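Local coordinates for protein five-membered-cyclitol-phosphate synthase (Streptomyces citricolor, PDB 6K96) that binds nicotinamide-adenine-dinucleotide in a Rossmann-type domain and belongs to the myo-inositol-1-phosphate synthase family, at residues F57-D62 and R121-E126; V127-L132 and D302-A307. All coordinates share one frame; numbering follows the deposited sequence.

Interaction 1 of 2, residues F57-D62 and R121-E126. With NAD (nicotinamide-adenine-dinucleotide), chain G.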
# COMPACT_ATOMS: atom_id res chain seq x y z
N PHE B 57 -19.72 36.44 -3.77
CA PHE B 57 -20.89 35.64 -4.18
C PHE B 57 -22.09 36.58 -4.15
O PHE B 57 -22.31 37.20 -3.11
CB PHE B 57 -21.03 34.46 -3.23
CG PHE B 57 -19.92 33.45 -3.39
CD1 PHE B 57 -18.69 33.65 -2.78
CD2 PHE B 57 -20.10 32.32 -4.19
CE1 PHE B 57 -17.65 32.75 -2.97
CE2 PHE B 57 -19.08 31.40 -4.32
CZ PHE B 57 -17.86 31.62 -3.72
N VAL B 58 -22.84 36.68 -5.25
CA VAL B 58 -23.92 37.71 -5.37
C VAL B 58 -25.26 36.99 -5.58
O VAL B 58 -26.34 37.59 -5.32
CB VAL B 58 -23.59 38.70 -6.49
CG1 VAL B 58 -22.38 39.55 -6.11
CG2 VAL B 58 -23.36 38.01 -7.85
N ALA B 59 -25.19 35.72 -5.98
CA ALA B 59 -26.35 34.98 -6.52
C ALA B 59 -26.09 33.49 -6.40
O ALA B 59 -24.96 33.04 -6.64
CB ALA B 59 -26.58 35.43 -7.95
N ALA B 60 -27.15 32.76 -6.10
CA ALA B 60 -27.11 31.30 -5.89
C ALA B 60 -28.48 30.72 -6.22
O ALA B 60 -29.51 31.30 -5.78
CB ALA B 60 -26.71 31.00 -4.46
N PHE B 61 -28.45 29.59 -6.94
CA PHE B 61 -29.63 28.87 -7.46
C PHE B 61 -29.50 27.37 -7.14
O PHE B 61 -28.47 26.75 -7.51
CB PHE B 61 -29.71 29.15 -8.96
CG PHE B 61 -29.76 30.62 -9.30
CD1 PHE B 61 -30.89 31.38 -9.04
CD2 PHE B 61 -28.69 31.24 -9.91
CE1 PHE B 61 -30.93 32.73 -9.35
CE2 PHE B 61 -28.73 32.59 -10.22
CZ PHE B 61 -29.84 33.33 -9.94
N ASP B 62 -30.51 26.80 -6.48
CA ASP B 62 -30.59 25.36 -6.09
C ASP B 62 -32.06 24.92 -6.12
O ASP B 62 -32.94 25.79 -6.37
CB ASP B 62 -30.01 25.14 -4.68
CG ASP B 62 -29.15 23.89 -4.57
OD1 ASP B 62 -29.72 22.79 -4.45
OD2 ASP B 62 -27.89 24.03 -4.62
N ARG B 121 -28.83 40.01 -13.87
CA ARG B 121 -28.75 41.45 -14.26
C ARG B 121 -28.70 42.32 -12.98
O ARG B 121 -27.87 43.26 -12.94
CB ARG B 121 -29.88 41.80 -15.23
CG ARG B 121 -29.83 43.22 -15.79
CD ARG B 121 -30.42 44.26 -14.83
NE ARG B 121 -31.15 45.37 -15.44
CZ ARG B 121 -32.02 46.17 -14.82
NH1 ARG B 121 -32.31 46.00 -13.54
NH2 ARG B 121 -32.60 47.15 -15.49
N GLU B 122 -29.53 42.00 -11.98
CA GLU B 122 -29.75 42.83 -10.77
C GLU B 122 -28.53 42.73 -9.85
O GLU B 122 -28.10 43.77 -9.31
CB GLU B 122 -31.04 42.41 -10.04
CG GLU B 122 -31.05 42.73 -8.55
CD GLU B 122 -31.97 41.86 -7.69
OE1 GLU B 122 -31.49 41.33 -6.64
OE2 GLU B 122 -33.17 41.70 -8.07
N SER B 123 -28.01 41.50 -9.67
CA SER B 123 -26.83 41.18 -8.83
C SER B 123 -25.55 41.65 -9.51
O SER B 123 -24.50 41.53 -8.87
CB SER B 123 -26.75 39.71 -8.56
OG SER B 123 -28.06 39.19 -8.40
N LYS B 124 -25.63 42.13 -10.74
CA LYS B 124 -24.46 42.63 -11.49
C LYS B 124 -23.39 41.53 -11.52
O LYS B 124 -22.20 41.86 -11.50
CB LYS B 124 -23.91 43.93 -10.89
CG LYS B 124 -22.75 44.54 -11.67
CD LYS B 124 -22.77 46.06 -11.89
CE LYS B 124 -21.59 46.57 -12.69
NZ LYS B 124 -20.41 46.82 -11.83
N ALA B 125 -23.81 40.27 -11.60
CA ALA B 125 -22.89 39.12 -11.71
C ALA B 125 -22.04 39.28 -12.98
O ALA B 125 -22.47 39.96 -13.94
CB ALA B 125 -23.69 37.84 -11.71
N GLU B 126 -20.83 38.75 -12.94
CA GLU B 126 -19.88 38.81 -14.08
C GLU B 126 -19.75 37.41 -14.65
O GLU B 126 -19.58 37.28 -15.89
CB GLU B 126 -18.51 39.28 -13.63
CG GLU B 126 -18.41 40.75 -13.31
CD GLU B 126 -16.97 41.21 -13.11
OE1 GLU B 126 -16.45 41.08 -11.96
OE2 GLU B 126 -16.35 41.67 -14.09
PA NAD G . -22.92 18.41 -5.61
O1A NAD G . -23.77 17.22 -5.79
O2A NAD G . -22.27 18.55 -4.27
O5B NAD G . -23.59 19.78 -6.04
C5B NAD G . -24.78 19.64 -6.85
C4B NAD G . -25.75 20.72 -6.47
O4B NAD G . -26.71 21.02 -7.54
C3B NAD G . -26.61 20.35 -5.25
O3B NAD G . -26.69 21.48 -4.39
C2B NAD G . -27.97 20.08 -5.90
O2B NAD G . -28.88 20.14 -4.83
C1B NAD G . -27.97 21.22 -6.92
N9A NAD G . -28.98 21.20 -7.96
C8A NAD G . -29.54 20.05 -8.46
N7A NAD G . -30.36 20.28 -9.47
C5A NAD G . -30.31 21.65 -9.66
C6A NAD G . -30.96 22.49 -10.59
N6A NAD G . -31.78 22.02 -11.53
N1A NAD G . -30.68 23.82 -10.56
C2A NAD G . -29.84 24.25 -9.60
N3A NAD G . -29.19 23.56 -8.67
C4A NAD G . -29.46 22.24 -8.75
O3 NAD G . -21.77 18.33 -6.71
PN NAD G . -20.25 18.85 -6.63
O1N NAD G . -20.27 20.27 -6.24
O2N NAD G . -19.55 17.77 -5.85
O5D NAD G . -19.84 18.75 -8.19
C5D NAD G . -20.60 19.58 -9.15
C4D NAD G . -20.33 19.11 -10.55
O4D NAD G . -18.94 19.29 -10.91
C3D NAD G . -20.65 17.62 -10.75
O3D NAD G . -21.19 17.47 -12.04
C2D NAD G . -19.26 16.99 -10.80
O2D NAD G . -19.12 15.81 -11.58
C1D NAD G . -18.46 18.08 -11.51
N1N NAD G . -17.00 17.84 -11.32
C2N NAD G . -16.49 17.62 -10.00
C3N NAD G . -15.19 17.21 -9.78
C7N NAD G . -14.72 17.04 -8.35
O7N NAD G . -15.45 17.37 -7.43
N7N NAD G . -13.52 16.50 -8.14
C4N NAD G . -14.39 16.99 -10.90
C5N NAD G . -14.84 17.38 -12.16
C6N NAD G . -16.16 17.72 -12.36
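Val58 packs against Ser123 and Ala125 where the chain leaves helix 111-122 of a Rossmann fold; its own strand, 55-62, lies next to strand 5-10 in the parallel sheet. The contact itself is van der Waals packing. Val58 CG2 reaches Ala125 CB at 3.9 Å. The same methyl lies against the Ser123 side chain, while Val58 CB meets Ser123 O at 3.8 Å. Ala59 adds a lighter touch, its CB lying 4.1 Å from Ser123 OG.

Polar links run through neighbours. Ser123 OG is hydrogen-bonded to Arg119 O, one turn back in the helix, and Arg119 NH2 in turn bonds Val58 O, so one arginine serves both sides. The helix closes in a Schellman motif at Lys124, which takes a positive phi of 55° and turns the chain toward the sheet; Lys124 O is then held by Arg6 NE of strand 5-10.

Ligand binding sits at the other end of the strand. Asp62 is the acidic residue that in Rossmann folds often receives the adenosine ribose, and it does so here with both carboxylate oxygens: NAD O2B donates to Asp62 OD1 at 2.8 Å, and NAD O3B donates to Asp62 OD2, also at 2.8 Å. Those oxygens are steadied further by the backbone, OD1 by His64 N and OD2 by Val12 N.

Interaction 2 of 2, residues V127-L132 and D302-A307. With NAD (nicotinamide-adenine-dinucleotide), chain G.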
# COMPACT_ATOMS: atom_id res chain seq x y z
N VAL B 127 -19.85 36.42 -13.77
CA VAL B 127 -19.61 34.99 -14.10
C VAL B 127 -20.75 34.21 -13.47
O VAL B 127 -21.04 34.41 -12.28
CB VAL B 127 -18.25 34.51 -13.55
CG1 VAL B 127 -18.02 33.04 -13.86
CG2 VAL B 127 -17.08 35.35 -14.04
N LEU B 128 -21.36 33.32 -14.24
CA LEU B 128 -22.25 32.28 -13.68
C LEU B 128 -21.49 30.96 -13.73
O LEU B 128 -21.06 30.58 -14.82
CB LEU B 128 -23.55 32.20 -14.47
CG LEU B 128 -24.44 31.07 -13.99
CD1 LEU B 128 -24.98 31.35 -12.62
CD2 LEU B 128 -25.57 30.80 -14.93
N LEU B 129 -21.25 30.36 -12.57
CA LEU B 129 -20.62 29.02 -12.41
C LEU B 129 -21.72 27.95 -12.39
O LEU B 129 -22.53 27.87 -11.41
CB LEU B 129 -19.81 28.99 -11.11
CG LEU B 129 -19.09 27.67 -10.81
CD1 LEU B 129 -18.05 27.36 -11.88
CD2 LEU B 129 -18.47 27.72 -9.43
N TYR B 130 -21.75 27.12 -13.42
CA TYR B 130 -22.68 26.00 -13.53
C TYR B 130 -22.10 24.80 -12.81
O TYR B 130 -21.11 24.22 -13.31
CB TYR B 130 -22.92 25.69 -15.01
CG TYR B 130 -23.84 24.52 -15.24
CD1 TYR B 130 -25.21 24.65 -15.05
CD2 TYR B 130 -23.35 23.28 -15.62
CE1 TYR B 130 -26.08 23.58 -15.28
CE2 TYR B 130 -24.20 22.20 -15.83
CZ TYR B 130 -25.57 22.36 -15.68
OH TYR B 130 -26.42 21.31 -15.91
N SER B 131 -22.68 24.40 -11.70
CA SER B 131 -22.04 23.37 -10.85
C SER B 131 -23.09 22.36 -10.38
O SER B 131 -23.02 21.91 -9.22
CB SER B 131 -21.32 24.00 -9.68
OG SER B 131 -20.21 23.18 -9.27
N LEU B 132 -23.97 21.97 -11.29
CA LEU B 132 -25.05 20.99 -11.06
C LEU B 132 -24.50 19.58 -11.20
O LEU B 132 -23.39 19.36 -11.68
CB LEU B 132 -26.16 21.20 -12.11
CG LEU B 132 -27.28 22.17 -11.75
CD1 LEU B 132 -26.73 23.58 -11.70
CD2 LEU B 132 -28.40 22.10 -12.76
N ASP B 302 -9.09 29.03 -11.14
CA ASP B 302 -8.45 29.33 -12.44
C ASP B 302 -9.55 29.80 -13.43
O ASP B 302 -9.55 30.97 -13.79
CB ASP B 302 -7.70 28.08 -12.92
CG ASP B 302 -6.20 28.10 -12.67
OD1 ASP B 302 -5.52 28.68 -13.51
OD2 ASP B 302 -5.71 27.52 -11.66
N LEU B 303 -10.51 28.92 -13.77
CA LEU B 303 -11.54 29.18 -14.82
C LEU B 303 -12.36 30.44 -14.50
O LEU B 303 -12.61 31.21 -15.42
CB LEU B 303 -12.46 27.95 -14.96
CG LEU B 303 -11.79 26.67 -15.45
CD1 LEU B 303 -12.83 25.60 -15.63
CD2 LEU B 303 -11.04 26.88 -16.75
N ILE B 304 -12.82 30.63 -13.26
CA ILE B 304 -13.71 31.80 -12.98
C ILE B 304 -12.92 33.09 -13.16
O ILE B 304 -13.53 34.10 -13.53
CB ILE B 304 -14.39 31.79 -11.60
CG1 ILE B 304 -13.36 31.69 -10.47
CG2 ILE B 304 -15.45 30.71 -11.54
CD1 ILE B 304 -14.00 31.56 -9.12
N ARG B 305 -11.62 33.08 -12.90
CA ARG B 305 -10.81 34.30 -13.06
C ARG B 305 -10.51 34.45 -14.56
O ARG B 305 -10.43 35.62 -15.03
CB ARG B 305 -9.51 34.28 -12.26
CG ARG B 305 -9.64 34.52 -10.76
CD ARG B 305 -8.79 33.55 -9.96
NE ARG B 305 -7.37 33.83 -9.78
CZ ARG B 305 -6.41 32.92 -9.61
NH1 ARG B 305 -6.64 31.62 -9.60
NH2 ARG B 305 -5.17 33.30 -9.43
N ILE B 306 -10.34 33.33 -15.28
CA ILE B 306 -10.09 33.42 -16.74
C ILE B 306 -11.31 34.10 -17.34
O ILE B 306 -11.14 35.05 -18.13
CB ILE B 306 -9.77 32.08 -17.40
CG1 ILE B 306 -8.54 31.40 -16.81
CG2 ILE B 306 -9.57 32.29 -18.88
CD1 ILE B 306 -8.45 29.92 -17.18
N ALA B 307 -12.48 33.67 -16.87
CA ALA B 307 -13.83 34.17 -17.23
C ALA B 307 -13.92 35.67 -17.01
O ALA B 307 -14.07 36.41 -18.00
CB ALA B 307 -14.86 33.43 -16.41
PA NAD G . -22.92 18.41 -5.61
O1A NAD G . -23.77 17.22 -5.79
O2A NAD G . -22.27 18.55 -4.27
O5B NAD G . -23.59 19.78 -6.04
C5B NAD G . -24.78 19.64 -6.85
C4B NAD G . -25.75 20.72 -6.47
O4B NAD G . -26.71 21.02 -7.54
C3B NAD G . -26.61 20.35 -5.25
O3B NAD G . -26.69 21.48 -4.39
C2B NAD G . -27.97 20.08 -5.90
O2B NAD G . -28.88 20.14 -4.83
C1B NAD G . -27.97 21.22 -6.92
N9A NAD G . -28.98 21.20 -7.96
C8A NAD G . -29.54 20.05 -8.46
N7A NAD G . -30.36 20.28 -9.47
C5A NAD G . -30.31 21.65 -9.66
C6A NAD G . -30.96 22.49 -10.59
N6A NAD G . -31.78 22.02 -11.53
N1A NAD G . -30.68 23.82 -10.56
C2A NAD G . -29.84 24.25 -9.60
N3A NAD G . -29.19 23.56 -8.67
C4A NAD G . -29.46 22.24 -8.75
O3 NAD G . -21.77 18.33 -6.71
PN NAD G . -20.25 18.85 -6.63
O1N NAD G . -20.27 20.27 -6.24
O2N NAD G . -19.55 17.77 -5.85
O5D NAD G . -19.84 18.75 -8.19
C5D NAD G . -20.60 19.58 -9.15
C4D NAD G . -20.33 19.11 -10.55
O4D NAD G . -18.94 19.29 -10.91
C3D NAD G . -20.65 17.62 -10.75
O3D NAD G . -21.19 17.47 -12.04
C2D NAD G . -19.26 16.99 -10.80
O2D NAD G . -19.12 15.81 -11.58
C1D NAD G . -18.46 18.08 -11.51
N1N NAD G . -17.00 17.84 -11.32
C2N NAD G . -16.49 17.62 -10.00
C3N NAD G . -15.19 17.21 -9.78
C7N NAD G . -14.72 17.04 -8.35
O7N NAD G . -15.45 17.37 -7.43
N7N NAD G . -13.52 16.50 -8.14
C4N NAD G . -14.39 16.99 -10.90
C5N NAD G . -14.84 17.38 -12.16
C6N NAD G . -16.16 17.72 -12.36
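Val127 opens strand 127-130 and meets helix 292-313 with both of its methyls. CG2 lies 3.8 Å from Ala307 CB and rests near Ile304 O, while CG1, anti to the backbone N (chi1 179°), stands 4.2 Å from Ile304 CG2. The Val127 and Ile304 side chains cross at about a right angle, and Ala307 CB lies against both valine methyls. Leu129 meets the helix more loosely: its CD1 approaches Ile304 CG2 at 4.3 Å, so this one methyl of the isoleucine receives both Val127 and Leu129. All four touching residues are buried.

Past the strand the chain reaches the cofactor, as expected at the C-terminal end of a strand in a Rossmann sheet. Ser131 O sits 3.4 Å from NAD C5D, a van der Waals contact. Leu132 lays CG and its two methyls over one face of the adenine, with CD2 3.4 Å from C6A of NAD and CG over the six-membered ring, displaced slightly from its centre toward C4A and C5A. Its backbone serves the other half of the dinucleotide: NAD O3D donates a hydrogen bond to Leu132 O at 2.9 Å.

In the sheet, strand 127-130 runs between strands 5-10 and 153-156, parallel to both. The segment 302-307 of helix 292-313 runs roughly antiparallel to strand 127-130, at 151°, with the two segment axes 9.1 Å apart at their closest, and Ile304 also reaches Leu7 of strand 5-10; Tyr130 packs on helix 137-149.

Overall arrangement
From the N terminus, the chain lays down strand 5-10, then strand 55-62, and interaction 1 closes a 58-residue excursion when the end of helix 111-122 returns to that strand. Straight after segment 121-126 comes strand 127-130, on the far side of strand 5-10. From there a much longer path of 169 residues runs through the rest of the parallel sheet and the mixed sheet before helix 292-313 comes back to close interaction 2. The two loops are therefore in series, neither nested nor crossed. With centres about 12 Å apart, both contacts reach the same Rossmann sheet, and both segments from its strands end at NAD.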